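Local coordinates for protein starch synthase I (Hordeum vulgare, PDB 4HLN) that belongs to the starch synthase family of glycosyltransferases and folds into two Rossmann-like domains, the second of which carries a bound glycan, at residues A[297-302]-A[350-355]; A[326-331]-A[344-349]; A[408-413]-A[508-513]; A[423-428]-A[514-519]. One frame throughout, in Å; residues are numbered along the deposited sequence.

Contact 1: residues A[297-302]-A[350-355]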
loop_
_atom_site.group_PDB
_atom_site.type_symbol
_atom_site.label_atom_id
_atom_site.label_comp_id
_atom_site.label_asym_id
_atom_site.label_seq_id
_atom_site.Cartn_x
_atom_site.Cartn_y
_atom_site.Cartn_z
ATOM N N LEU A 297 8.040 -8.445 6.492
ATOM C CA LEU A 297 6.942 -8.847 5.653
ATOM C C LEU A 297 6.075 -7.619 5.375
ATOM O O LEU A 297 5.653 -6.929 6.304
ATOM C CB LEU A 297 6.148 -9.965 6.332
ATOM C CG LEU A 297 4.837 -10.336 5.645
ATOM C CD1 LEU A 297 5.092 -10.872 4.227
ATOM C CD2 LEU A 297 4.094 -11.341 6.511
ATOM N N VAL A 298 5.852 -7.336 4.092
ATOM C CA VAL A 298 4.939 -6.280 3.671
ATOM C C VAL A 298 3.668 -6.897 3.109
ATOM O O VAL A 298 3.706 -7.684 2.153
ATOM C CB VAL A 298 5.523 -5.386 2.566
ATOM C CG1 VAL A 298 4.479 -4.354 2.166
ATOM C CG2 VAL A 298 6.818 -4.719 3.013
ATOM N N ILE A 299 2.540 -6.523 3.702
ATOM C CA ILE A 299 1.267 -7.118 3.364
ATOM C C ILE A 299 0.361 -6.066 2.758
ATOM O O ILE A 299 -0.153 -5.193 3.467
ATOM C CB ILE A 299 0.570 -7.668 4.613
ATOM C CG1 ILE A 299 1.447 -8.690 5.321
ATOM C CG2 ILE A 299 -0.756 -8.294 4.255
ATOM C CD1 ILE A 299 0.733 -9.386 6.461
ATOM N N HIS A 300 0.161 -6.151 1.448
ATOM C CA HIS A 300 -0.727 -5.226 0.765
ATOM C C HIS A 300 -2.177 -5.732 0.767
ATOM O O HIS A 300 -3.114 -4.945 0.720
ATOM C CB HIS A 300 -0.228 -4.960 -0.654
ATOM C CG HIS A 300 1.155 -4.395 -0.707
ATOM N ND1 HIS A 300 2.258 -5.159 -1.028
ATOM C CD2 HIS A 300 1.619 -3.147 -0.457
ATOM C CE1 HIS A 300 3.342 -4.403 -0.983
ATOM N NE2 HIS A 300 2.980 -3.178 -0.643
ATOM N N ASN A 301 -2.360 -7.044 0.835
ATOM C CA ASN A 301 -3.697 -7.619 0.966
ATOM C C ASN A 301 -3.706 -8.927 1.754
ATOM O O ASN A 301 -2.677 -9.591 1.886
ATOM C CB ASN A 301 -4.323 -7.874 -0.402
ATOM C CG ASN A 301 -3.782 -9.131 -1.056
ATOM O OD1 ASN A 301 -4.267 -10.237 -0.803
ATOM N ND2 ASN A 301 -2.753 -8.968 -1.888
ATOM N N LEU A 302 -4.890 -9.290 2.238
ATOM C CA LEU A 302 -5.114 -10.471 3.053
ATOM C C LEU A 302 -5.987 -11.503 2.333
ATOM O O LEU A 302 -6.249 -12.580 2.858
ATOM C CB LEU A 302 -5.793 -10.071 4.359
ATOM C CG LEU A 302 -4.967 -9.204 5.307
ATOM C CD1 LEU A 302 -5.677 -9.004 6.655
ATOM C CD2 LEU A 302 -3.637 -9.880 5.521
ATOM N N GLY A 350 3.017 -18.509 6.989
ATOM C CA GLY A 350 4.383 -18.929 7.244
ATOM C C GLY A 350 5.327 -17.770 7.498
ATOM O O GLY A 350 6.170 -17.825 8.398
ATOM N N ALA A 351 5.173 -16.714 6.707
ATOM C CA ALA A 351 5.952 -15.497 6.895
ATOM C C ALA A 351 5.537 -14.752 8.153
ATOM O O ALA A 351 6.377 -14.202 8.846
ATOM C CB ALA A 351 5.806 -14.585 5.698
ATOM N N VAL A 352 4.240 -14.711 8.441
ATOM C CA VAL A 352 3.765 -13.971 9.603
ATOM C C VAL A 352 4.383 -14.589 10.835
ATOM O O VAL A 352 4.733 -13.912 11.810
ATOM C CB VAL A 352 2.240 -14.031 9.720
ATOM C CG1 VAL A 352 1.824 -13.846 11.157
ATOM C CG2 VAL A 352 1.600 -12.984 8.834
ATOM N N VAL A 353 4.544 -15.898 10.761
ATOM C CA VAL A 353 5.092 -16.647 11.860
ATOM C C VAL A 353 6.610 -16.471 12.024
ATOM O O VAL A 353 7.096 -16.539 13.132
ATOM C CB VAL A 353 4.689 -18.126 11.734
ATOM C CG1 VAL A 353 5.766 -19.042 12.275
ATOM C CG2 VAL A 353 3.362 -18.353 12.429
ATOM N N THR A 354 7.339 -16.206 10.940
ATOM C CA THR A 354 8.811 -16.199 10.970
ATOM C C THR A 354 9.503 -14.864 10.664
ATOM O O THR A 354 10.698 -14.720 10.888
ATOM C CB THR A 354 9.384 -17.219 9.974
ATOM O OG1 THR A 354 8.860 -16.950 8.659
ATOM C CG2 THR A 354 9.020 -18.625 10.395
ATOM N N ALA A 355 8.775 -13.898 10.128
ATOM C CA ALA A 355 9.388 -12.625 9.769
ATOM C C ALA A 355 9.815 -11.927 11.034
ATOM O O ALA A 355 9.379 -12.291 12.116
ATOM C CB ALA A 355 8.407 -11.755 9.006
#
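Leu-297 carries most of this contact, laying its side chain against one flank of the helix that ends at Thr-354. CG stands anti to the backbone nitrogen (chi1 171°), which sends the two methyls out toward the helix. CD2 reaches the methyl of Ala-351 at 3.8 Å and, at the same distance of 3.8 Å, CG2 of Val-352, while CD1 leans on the Ala-351 methyl as well. Nearer its own backbone, Leu-297 CB meets CB of Ala-355 at 3.9 Å, just where the chain leaves the helix. The methyls of Ala-351 and Ala-355 both face the leucine, and the CA atoms of Leu-297 and Ala-355 lie 6.1 Å apart.

Farther along the strand the fit slackens. Ile-299 touches the helix through CD1 alone, 4.4 Å from CG2 of Val-352, and beyond it the chain turns off into the partly exposed His-300 and Asn-301. No hydrogen bond joins the two segments; the interface is buried and purely apolar, and Leu-381 and Leu-382 of helix 376-384 add to the cover over Val-352.

The axes of strand 297-299 and helix 350-354 run 134° apart; strand 294-299 pairs in parallel with strand 357-360, which follows this helix. Helix and strands together form a beta-alpha-beta crossover, its connection enlarged by the small antiparallel sheet, in the N-terminal Rossmann-like domain.

Contact 2: residues A[326-331]-A[344-349]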
loop_
_atom_site.group_PDB
_atom_site.type_symbol
_atom_site.label_atom_id
_atom_site.label_comp_id
_atom_site.label_asym_id
_atom_site.label_seq_id
_atom_site.Cartn_x
_atom_site.Cartn_y
_atom_site.Cartn_z
ATOM N N LEU A 326 4.036 -23.587 8.346
ATOM C CA LEU A 326 3.179 -23.424 7.192
ATOM C C LEU A 326 1.807 -24.054 7.384
ATOM O O LEU A 326 0.918 -23.830 6.586
ATOM C CB LEU A 326 3.833 -24.030 5.961
ATOM C CG LEU A 326 4.757 -23.089 5.205
ATOM C CD1 LEU A 326 5.852 -22.646 6.126
ATOM C CD2 LEU A 326 5.339 -23.852 4.073
ATOM N N GLU A 327 1.653 -24.841 8.442
ATOM C CA GLU A 327 0.427 -25.558 8.677
ATOM C C GLU A 327 -0.741 -24.604 8.890
ATOM O O GLU A 327 -0.640 -23.633 9.643
ATOM C CB GLU A 327 0.578 -26.430 9.903
ATOM C CG GLU A 327 -0.660 -27.229 10.199
ATOM C CD GLU A 327 -0.557 -27.959 11.514
ATOM O OE1 GLU A 327 0.302 -27.564 12.343
ATOM O OE2 GLU A 327 -1.332 -28.924 11.707
ATOM N N TRP A 328 -1.859 -24.904 8.240
ATOM C CA TRP A 328 -3.052 -24.088 8.350
ATOM C C TRP A 328 -4.282 -24.989 8.208
ATOM O O TRP A 328 -4.515 -25.596 7.156
ATOM C CB TRP A 328 -3.031 -23.077 7.238
ATOM C CG TRP A 328 -3.933 -21.915 7.390
ATOM C CD1 TRP A 328 -4.910 -21.512 6.512
ATOM C CD2 TRP A 328 -3.914 -20.947 8.441
ATOM N NE1 TRP A 328 -5.497 -20.359 6.958
ATOM C CE2 TRP A 328 -4.905 -19.987 8.140
ATOM C CE3 TRP A 328 -3.151 -20.792 9.603
ATOM C CZ2 TRP A 328 -5.161 -18.896 8.968
ATOM C CZ3 TRP A 328 -3.404 -19.707 10.424
ATOM C CH2 TRP A 328 -4.406 -18.777 10.105
ATOM N N VAL A 329 -5.058 -25.099 9.275
ATOM C CA VAL A 329 -6.295 -25.868 9.222
ATOM C C VAL A 329 -7.538 -24.988 9.185
ATOM O O VAL A 329 -7.751 -24.146 10.065
ATOM C CB VAL A 329 -6.421 -26.793 10.425
ATOM C CG1 VAL A 329 -7.747 -27.536 10.360
ATOM C CG2 VAL A 329 -5.236 -27.763 10.465
ATOM N N PHE A 330 -8.371 -25.180 8.169
ATOM C CA PHE A 330 -9.618 -24.419 8.101
ATOM C C PHE A 330 -10.676 -24.917 9.078
ATOM O O PHE A 330 -10.842 -26.132 9.294
ATOM C CB PHE A 330 -10.160 -24.366 6.682
ATOM C CG PHE A 330 -9.326 -23.525 5.757
ATOM C CD1 PHE A 330 -9.537 -22.158 5.665
ATOM C CD2 PHE A 330 -8.312 -24.094 4.997
ATOM C CE1 PHE A 330 -8.764 -21.376 4.810
ATOM C CE2 PHE A 330 -7.544 -23.318 4.145
ATOM C CZ PHE A 330 -7.769 -21.958 4.052
ATOM N N PRO A 331 -11.384 -23.962 9.692
ATOM C CA PRO A 331 -12.464 -24.268 10.637
ATOM C C PRO A 331 -13.571 -25.055 9.927
ATOM O O PRO A 331 -13.704 -24.986 8.696
ATOM C CB PRO A 331 -12.958 -22.881 11.075
ATOM C CG PRO A 331 -12.518 -21.928 9.960
ATOM C CD PRO A 331 -11.270 -22.521 9.380
ATOM N N ALA A 344 -4.154 -27.414 5.129
ATOM C CA ALA A 344 -3.468 -26.662 4.086
ATOM C C ALA A 344 -2.074 -26.173 4.484
ATOM O O ALA A 344 -1.672 -26.257 5.639
ATOM C CB ALA A 344 -4.301 -25.491 3.719
ATOM N N VAL A 345 -1.353 -25.634 3.510
ATOM C CA VAL A 345 -0.192 -24.808 3.802
ATOM C C VAL A 345 -0.473 -23.391 3.356
ATOM O O VAL A 345 -1.160 -23.161 2.366
ATOM C CB VAL A 345 1.077 -25.319 3.142
ATOM C CG1 VAL A 345 1.437 -26.671 3.740
ATOM C CG2 VAL A 345 0.877 -25.422 1.648
ATOM N N ASN A 346 0.056 -22.443 4.111
ATOM C CA ASN A 346 -0.300 -21.056 3.928
ATOM C C ASN A 346 0.953 -20.181 3.922
ATOM O O ASN A 346 1.454 -19.787 4.970
ATOM C CB ASN A 346 -1.267 -20.641 5.043
ATOM C CG ASN A 346 -1.787 -19.219 4.876
ATOM O OD1 ASN A 346 -1.084 -18.341 4.370
ATOM N ND2 ASN A 346 -3.022 -18.981 5.327
ATOM N N PHE A 347 1.439 -19.869 2.727
ATOM C CA PHE A 347 2.617 -19.034 2.561
ATOM C C PHE A 347 2.662 -17.799 3.442
ATOM O O PHE A 347 3.619 -17.621 4.206
ATOM C CB PHE A 347 2.826 -18.639 1.099
ATOM C CG PHE A 347 3.603 -19.659 0.299
ATOM C CD1 PHE A 347 3.483 -21.021 0.574
ATOM C CD2 PHE A 347 4.461 -19.257 -0.719
ATOM C CE1 PHE A 347 4.183 -21.959 -0.166
ATOM C CE2 PHE A 347 5.168 -20.185 -1.461
ATOM C CZ PHE A 347 5.027 -21.543 -1.183
ATOM N N LEU A 348 1.656 -16.940 3.315
ATOM C CA LEU A 348 1.617 -15.690 4.066
ATOM C C LEU A 348 1.679 -15.975 5.556
ATOM O O LEU A 348 2.431 -15.331 6.294
ATOM C CB LEU A 348 0.344 -14.920 3.733
ATOM C CG LEU A 348 0.352 -13.448 4.121
ATOM C CD1 LEU A 348 1.448 -12.777 3.353
ATOM C CD2 LEU A 348 -0.974 -12.798 3.780
ATOM N N LYS A 349 0.885 -16.955 5.993
ATOM C CA LYS A 349 0.897 -17.377 7.379
ATOM C C LYS A 349 2.319 -17.749 7.829
ATOM O O LYS A 349 2.758 -17.365 8.909
ATOM C CB LYS A 349 -0.053 -18.559 7.567
ATOM C CG LYS A 349 -0.179 -19.056 8.997
ATOM C CD LYS A 349 0.783 -20.198 9.297
ATOM C CE LYS A 349 0.545 -20.794 10.697
ATOM N NZ LYS A 349 1.401 -21.993 10.981
#
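The side chain of Asn-346 runs alongside the indole of Trp-328 in the same direction, with the amide plane turned 85° from the ring. Asn-346 ND2 sits over one face, 3.2 Å above the plane and displaced toward the rim, and CB of Asn-346 makes a CH-pi contact 4.2 Å from the centroid of the five-membered ring. Lys-349 comes in obliquely at the benzene part of the indole, its CG 3.5 Å from CE3 of Trp-328. A bend at chi2 (-94°) then carries the rest of the lysine past the ring to the strand, where NZ donates to Glu-327 O at 2.9 Å, in the carbonyl plane and on a lone pair.

Beneath these side chains the strands pair antiparallel. Trp-328 and Ala-344 form a hydrogen-bonded pair, with Ala-344 N giving to Trp-328 O at 2.7 Å, and Asn-346 N reaches Leu-326 O at 3.0 Å. The Ala-344 methyl also rests against CE2 of Phe-330.

Asn-346 is the N-cap of helix 347-354: its OD1 accepts from Lys-349 N at 2.9 Å, while Gln-305 OE1 takes its ND2. The amide is therefore fixed at both ends. The buried ammonium of Lys-349 is held by Glu-327 O and, weakly, by Ala-325 O; the carbonyl dipoles would partly offset its charge, while the Glu-327 carboxylate is not in contact with it.

Contact 3: residues A[408-413]-A[508-513]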
loop_
_atom_site.group_PDB
_atom_site.type_symbol
_atom_site.label_atom_id
_atom_site.label_comp_id
_atom_site.label_asym_id
_atom_site.label_seq_id
_atom_site.Cartn_x
_atom_site.Cartn_y
_atom_site.Cartn_z
ATOM N N CYS A 408 -1.668 23.160 -12.964
ATOM C CA CYS A 408 -3.046 22.839 -13.313
ATOM C C CYS A 408 -4.079 23.762 -12.624
ATOM O O CYS A 408 -5.264 23.792 -13.001
ATOM C CB CYS A 408 -3.338 21.366 -13.000
ATOM S SG CYS A 408 -2.399 20.133 -13.967
ATOM N N LEU A 409 -3.625 24.514 -11.623
ATOM C CA LEU A 409 -4.499 25.393 -10.846
ATOM C C LEU A 409 -4.570 26.833 -11.343
ATOM O O LEU A 409 -3.569 27.419 -11.698
ATOM C CB LEU A 409 -4.012 25.463 -9.414
ATOM C CG LEU A 409 -3.874 24.185 -8.632
ATOM C CD1 LEU A 409 -3.759 24.590 -7.172
ATOM C CD2 LEU A 409 -5.082 23.303 -8.882
ATOM N N PRO A 410 -5.763 27.432 -11.303
ATOM C CA PRO A 410 -5.932 28.830 -11.706
ATOM C C PRO A 410 -5.221 29.799 -10.755
ATOM O O PRO A 410 -4.831 30.895 -11.177
ATOM C CB PRO A 410 -7.441 29.026 -11.598
ATOM C CG PRO A 410 -7.846 28.075 -10.509
ATOM C CD PRO A 410 -7.022 26.853 -10.811
ATOM N N HIS A 411 -5.079 29.415 -9.489
ATOM C CA HIS A 411 -4.390 30.257 -8.508
ATOM C C HIS A 411 -3.521 29.441 -7.575
ATOM O O HIS A 411 -3.789 28.267 -7.328
ATOM C CB HIS A 411 -5.380 31.064 -7.687
ATOM C CG HIS A 411 -6.224 31.976 -8.510
ATOM N ND1 HIS A 411 -5.738 33.147 -9.052
ATOM C CD2 HIS A 411 -7.517 31.886 -8.899
ATOM C CE1 HIS A 411 -6.698 33.740 -9.735
ATOM N NE2 HIS A 411 -7.788 32.999 -9.654
ATOM N N HIS A 412 -2.477 30.061 -7.050
ATOM C CA HIS A 412 -1.563 29.332 -6.186
ATOM C C HIS A 412 -1.655 29.821 -4.756
ATOM O O HIS A 412 -2.039 30.964 -4.489
ATOM C CB HIS A 412 -0.137 29.415 -6.719
ATOM C CG HIS A 412 0.043 28.767 -8.058
ATOM N ND1 HIS A 412 0.882 29.277 -9.027
ATOM C CD2 HIS A 412 -0.502 27.646 -8.584
ATOM C CE1 HIS A 412 0.841 28.499 -10.094
ATOM N NE2 HIS A 412 0.005 27.505 -9.854
ATOM N N TYR A 413 -1.328 28.935 -3.832
ATOM C CA TYR A 413 -1.385 29.269 -2.422
ATOM C C TYR A 413 -0.406 28.419 -1.611
ATOM O O TYR A 413 0.171 27.453 -2.116
ATOM C CB TYR A 413 -2.817 29.123 -1.892
ATOM C CG TYR A 413 -3.391 27.714 -1.926
ATOM C CD1 TYR A 413 -3.222 26.845 -0.858
ATOM C CD2 TYR A 413 -4.130 27.271 -3.009
ATOM C CE1 TYR A 413 -3.760 25.570 -0.878
ATOM C CE2 TYR A 413 -4.678 26.004 -3.038
ATOM C CZ TYR A 413 -4.490 25.153 -1.976
ATOM O OH TYR A 413 -5.034 23.882 -2.023
ATOM N N SER A 508 -8.720 16.608 -11.675
ATOM C CA SER A 508 -8.552 16.046 -10.349
ATOM C C SER A 508 -7.690 16.966 -9.474
ATOM O O SER A 508 -7.925 17.083 -8.265
ATOM C CB SER A 508 -7.988 14.628 -10.417
ATOM O OG SER A 508 -6.703 14.628 -11.000
ATOM N N HIS A 509 -6.714 17.636 -10.082
ATOM C CA HIS A 509 -5.884 18.590 -9.341
ATOM C C HIS A 509 -6.753 19.756 -8.862
ATOM O O HIS A 509 -6.663 20.180 -7.709
ATOM C CB HIS A 509 -4.713 19.113 -10.196
ATOM C CG HIS A 509 -3.532 18.186 -10.258
ATOM N ND1 HIS A 509 -2.313 18.494 -9.693
ATOM C CD2 HIS A 509 -3.381 16.965 -10.826
ATOM C CE1 HIS A 509 -1.468 17.498 -9.894
ATOM N NE2 HIS A 509 -2.089 16.560 -10.584
ATOM N N ARG A 510 -7.603 20.267 -9.751
ATOM C CA ARG A 510 -8.477 21.391 -9.415
ATOM C C ARG A 510 -9.538 21.036 -8.384
ATOM O O ARG A 510 -9.914 21.874 -7.559
ATOM C CB ARG A 510 -9.158 21.927 -10.658
ATOM C CG ARG A 510 -8.345 22.946 -11.404
ATOM C CD ARG A 510 -9.003 23.267 -12.727
ATOM N NE ARG A 510 -8.062 22.997 -13.801
ATOM C CZ ARG A 510 -8.367 22.382 -14.936
ATOM N NH1 ARG A 510 -9.611 21.976 -15.160
ATOM N NH2 ARG A 510 -7.420 22.189 -15.849
ATOM N N ILE A 511 -10.028 19.799 -8.434
ATOM C CA ILE A 511 -10.964 19.351 -7.417
ATOM C C ILE A 511 -10.255 19.299 -6.079
ATOM O O ILE A 511 -10.765 19.793 -5.076
ATOM C CB ILE A 511 -11.569 17.983 -7.745
ATOM C CG1 ILE A 511 -12.695 18.153 -8.758
ATOM C CG2 ILE A 511 -12.119 17.329 -6.492
ATOM C CD1 ILE A 511 -13.040 16.891 -9.471
ATOM N N THR A 512 -9.062 18.722 -6.074
ATOM C CA THR A 512 -8.307 18.580 -4.838
ATOM C C THR A 512 -8.087 19.941 -4.206
ATOM O O THR A 512 -8.276 20.113 -3.000
ATOM C CB THR A 512 -6.964 17.897 -5.087
ATOM O OG1 THR A 512 -7.206 16.630 -5.696
ATOM C CG2 THR A 512 -6.206 17.688 -3.784
ATOM N N ALA A 513 -7.709 20.915 -5.030
ATOM C CA ALA A 513 -7.467 22.263 -4.529
ATOM C C ALA A 513 -8.754 22.999 -4.180
ATOM O O ALA A 513 -8.792 23.721 -3.193
ATOM C CB ALA A 513 -6.623 23.078 -5.523
#
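Arg-510 NE donates to Cys-408 O over 3.0 Å, nearly straight at 168° and close to the C=O axis, with the oxygen lying in the guanidinium plane. A bend at chi3 (-123°) turns NE to this carbonyl. It is the one hydrogen bond between segments 408-413 and 508-513, and packing contacts accompany it. Leu-409 drives its two methyls at the helix: CD1 stands 3.6 Å from CB of Ala-513, and CD2 settles beside the same methyl, close to the His-509 carbonyl. Cys-408 itself places CB 3.9 Å from CB of His-509, and its SG hangs over a face of that imidazole, 4.5 Å from the centroid. Tyr-413 enters farther along, turning the edge of its ring to Ala-513, with OH 3.8 Å from CA of Ala-513.

A second shell holds these groups in position. Asp-406 takes a bond from His-509 ND1 through one carboxylate oxygen and from Cys-408 N through the other, while Trp-401 stacks on the imidazole. Glu-431 of helix 419-432 forms a salt bridge with Arg-510 NH1, and Tyr-413 OH is bound to Tyr-537 O.

Helix 505-514 packs by its opposite flank, through Ile-511, on strands 442-446 and 471-476. The contact thus lashes the connection running from the N-terminal sheet onto the C-terminal Rossmann-like domain, as expected of a two-domain GT-B fold.

Contact 4: residues A[423-428]-A[514-519]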
loop_
_atom_site.group_PDB
_atom_site.type_symbol
_atom_site.label_atom_id
_atom_site.label_comp_id
_atom_site.label_asym_id
_atom_site.label_seq_id
_atom_site.Cartn_x
_atom_site.Cartn_y
_atom_site.Cartn_z
ATOM N N LYS A 423 -10.072 31.339 -4.174
ATOM C CA LYS A 423 -10.199 31.579 -5.601
ATOM C C LYS A 423 -10.312 30.274 -6.395
ATOM O O LYS A 423 -11.117 30.169 -7.320
ATOM C CB LYS A 423 -9.027 32.425 -6.092
ATOM C CG LYS A 423 -8.783 33.641 -5.224
ATOM C CD LYS A 423 -7.845 34.634 -5.876
ATOM C CE LYS A 423 -7.495 35.752 -4.889
ATOM N NZ LYS A 423 -6.585 36.796 -5.456
ATOM N N CYS A 424 -9.523 29.274 -6.024
ATOM C CA CYS A 424 -9.611 27.975 -6.674
ATOM C C CYS A 424 -11.008 27.405 -6.526
ATOM O O CYS A 424 -11.581 26.898 -7.491
ATOM C CB CYS A 424 -8.540 26.995 -6.143
ATOM S SG CYS A 424 -6.826 27.382 -6.731
ATOM N N LYS A 425 -11.557 27.501 -5.320
ATOM C CA LYS A 425 -12.906 27.000 -5.054
ATOM C C LYS A 425 -13.957 27.689 -5.912
ATOM O O LYS A 425 -14.887 27.046 -6.413
ATOM C CB LYS A 425 -13.280 27.189 -3.582
ATOM C CG LYS A 425 -14.648 26.621 -3.228
ATOM C CD LYS A 425 -15.037 27.020 -1.822
ATOM C CE LYS A 425 -16.344 26.394 -1.402
ATOM N NZ LYS A 425 -16.554 26.580 0.053
ATOM N N ALA A 426 -13.814 29.002 -6.060
ATOM C CA ALA A 426 -14.772 29.782 -6.810
ATOM C C ALA A 426 -14.658 29.376 -8.264
ATOM O O ALA A 426 -15.660 29.119 -8.935
ATOM C CB ALA A 426 -14.495 31.242 -6.634
ATOM N N GLU A 427 -13.417 29.289 -8.734
ATOM C CA GLU A 427 -13.155 28.922 -10.112
ATOM C C GLU A 427 -13.592 27.497 -10.407
ATOM O O GLU A 427 -13.912 27.151 -11.540
ATOM C CB GLU A 427 -11.678 29.107 -10.431
ATOM C CG GLU A 427 -11.312 30.549 -10.693
ATOM C CD GLU A 427 -12.195 31.177 -11.765
ATOM O OE1 GLU A 427 -11.969 30.889 -12.965
ATOM O OE2 GLU A 427 -13.119 31.947 -11.408
ATOM N N LEU A 428 -13.608 26.674 -9.373
ATOM C CA LEU A 428 -14.034 25.303 -9.530
ATOM C C LEU A 428 -15.552 25.242 -9.588
ATOM O O LEU A 428 -16.111 24.551 -10.433
ATOM C CB LEU A 428 -13.485 24.435 -8.389
ATOM C CG LEU A 428 -13.917 22.965 -8.369
ATOM C CD1 LEU A 428 -13.409 22.219 -9.607
ATOM C CD2 LEU A 428 -13.449 22.290 -7.086
ATOM N N GLY A 514 -9.804 22.808 -4.979
ATOM C CA GLY A 514 -11.033 23.571 -4.822
ATOM C C GLY A 514 -11.899 23.183 -3.638
ATOM O O GLY A 514 -12.451 24.054 -2.957
ATOM N N CYS A 515 -12.006 21.878 -3.392
ATOM C CA CYS A 515 -12.839 21.337 -2.313
ATOM C C CYS A 515 -12.324 21.640 -0.923
ATOM O O CYS A 515 -11.123 21.819 -0.711
ATOM C CB CYS A 515 -12.964 19.818 -2.432
ATOM S SG CYS A 515 -13.847 19.267 -3.884
ATOM N N ASP A 516 -13.249 21.651 0.030
ATOM C CA ASP A 516 -12.913 21.888 1.426
ATOM C C ASP A 516 -12.627 20.560 2.096
ATOM O O ASP A 516 -11.734 20.456 2.942
ATOM C CB ASP A 516 -14.061 22.613 2.128
ATOM C CG ASP A 516 -14.398 23.944 1.464
ATOM O OD1 ASP A 516 -13.484 24.794 1.321
ATOM O OD2 ASP A 516 -15.570 24.125 1.058
ATOM N N ILE A 517 -13.388 19.549 1.681
ATOM C CA ILE A 517 -13.279 18.198 2.208
ATOM C C ILE A 517 -13.136 17.206 1.071
ATOM O O ILE A 517 -13.753 17.363 0.020
ATOM C CB ILE A 517 -14.543 17.817 2.986
ATOM C CG1 ILE A 517 -14.753 18.786 4.146
ATOM C CG2 ILE A 517 -14.498 16.347 3.456
ATOM C CD1 ILE A 517 -16.075 18.600 4.816
ATOM N N LEU A 518 -12.317 16.183 1.284
ATOM C CA LEU A 518 -12.201 15.109 0.318
ATOM C C LEU A 518 -12.586 13.835 1.018
ATOM O O LEU A 518 -12.187 13.597 2.157
ATOM C CB LEU A 518 -10.783 15.017 -0.209
ATOM C CG LEU A 518 -10.660 14.368 -1.584
ATOM C CD1 LEU A 518 -11.077 15.347 -2.665
ATOM C CD2 LEU A 518 -9.225 13.910 -1.812
ATOM N N LEU A 519 -13.380 13.021 0.343
ATOM C CA LEU A 519 -13.965 11.836 0.968
ATOM C C LEU A 519 -13.387 10.534 0.397
ATOM O O LEU A 519 -13.479 10.271 -0.806
ATOM C CB LEU A 519 -15.480 11.876 0.788
ATOM C CG LEU A 519 -16.284 10.683 1.281
ATOM C CD1 LEU A 519 -16.045 10.496 2.770
ATOM C CD2 LEU A 519 -17.762 10.901 0.975
#
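Lys-425 and Asp-516 form a salt bridge, NZ to OD2 at 2.8 Å, with the carboxylate using the syn lone pair of OD2. The two side chains stand roughly perpendicular to each other. Both partners have further bonds: the ammonium donates to the carbonyls of Val-440 and Glu-438, and OD2 accepts from Leu-442 N. Three oxygens therefore grip NZ within a buried setting, which would probably stabilise both charges.

To get there the lysine runs fully extended from the helix, with CG anti to the backbone nitrogen (chi1 -177°). Its root passes along the Gly-514 carbonyl, whose oxygen lies 3.3 Å from CB and 3.4 Å from CG of Lys-425. Helix and chain come very near at this point, the CA atoms of Lys-425 and Gly-514 being only 3.9 Å apart.

One turn on, Leu-428 plants CD2 on CA of Gly-514 at 3.6 Å, a seat made possible because the glycine carries no side chain. The same methyl extends a looser contact to SG of Cys-515, at 4.4 Å.

Phe-590 of helix 576-592 touches both Lys-425 and Asp-516. Gly-514 ends helix 505-514, and after Cys-515 and Asp-516 the chain enters strand 517-520, which lies between strands 442-446 and 540-544 in the parallel sheet; helix 419-432 thus packs against this helix-to-strand junction.

In the fold
Strand 294-299 opens contact 1, and the chain closes it some 50 residues later on helix 347-354. Contact 2 is nested inside that loop: strand 327-329 pairs back with strand 343-346, which runs straight into the same helix, so the two contacts touch and tie the small antiparallel sheet to the large N-terminal one. Both close before the chain leaves for the C-terminal domain. There contacts 3 and 4 cross, their centres about 8 Å apart, binding the linker after strand 389-391 and helix 419-432 to helix 505-514 and the residues leading into strand 517-520. The centres of contacts 1 and 3 are about 39 Å apart, on opposite sides of the chain's centre.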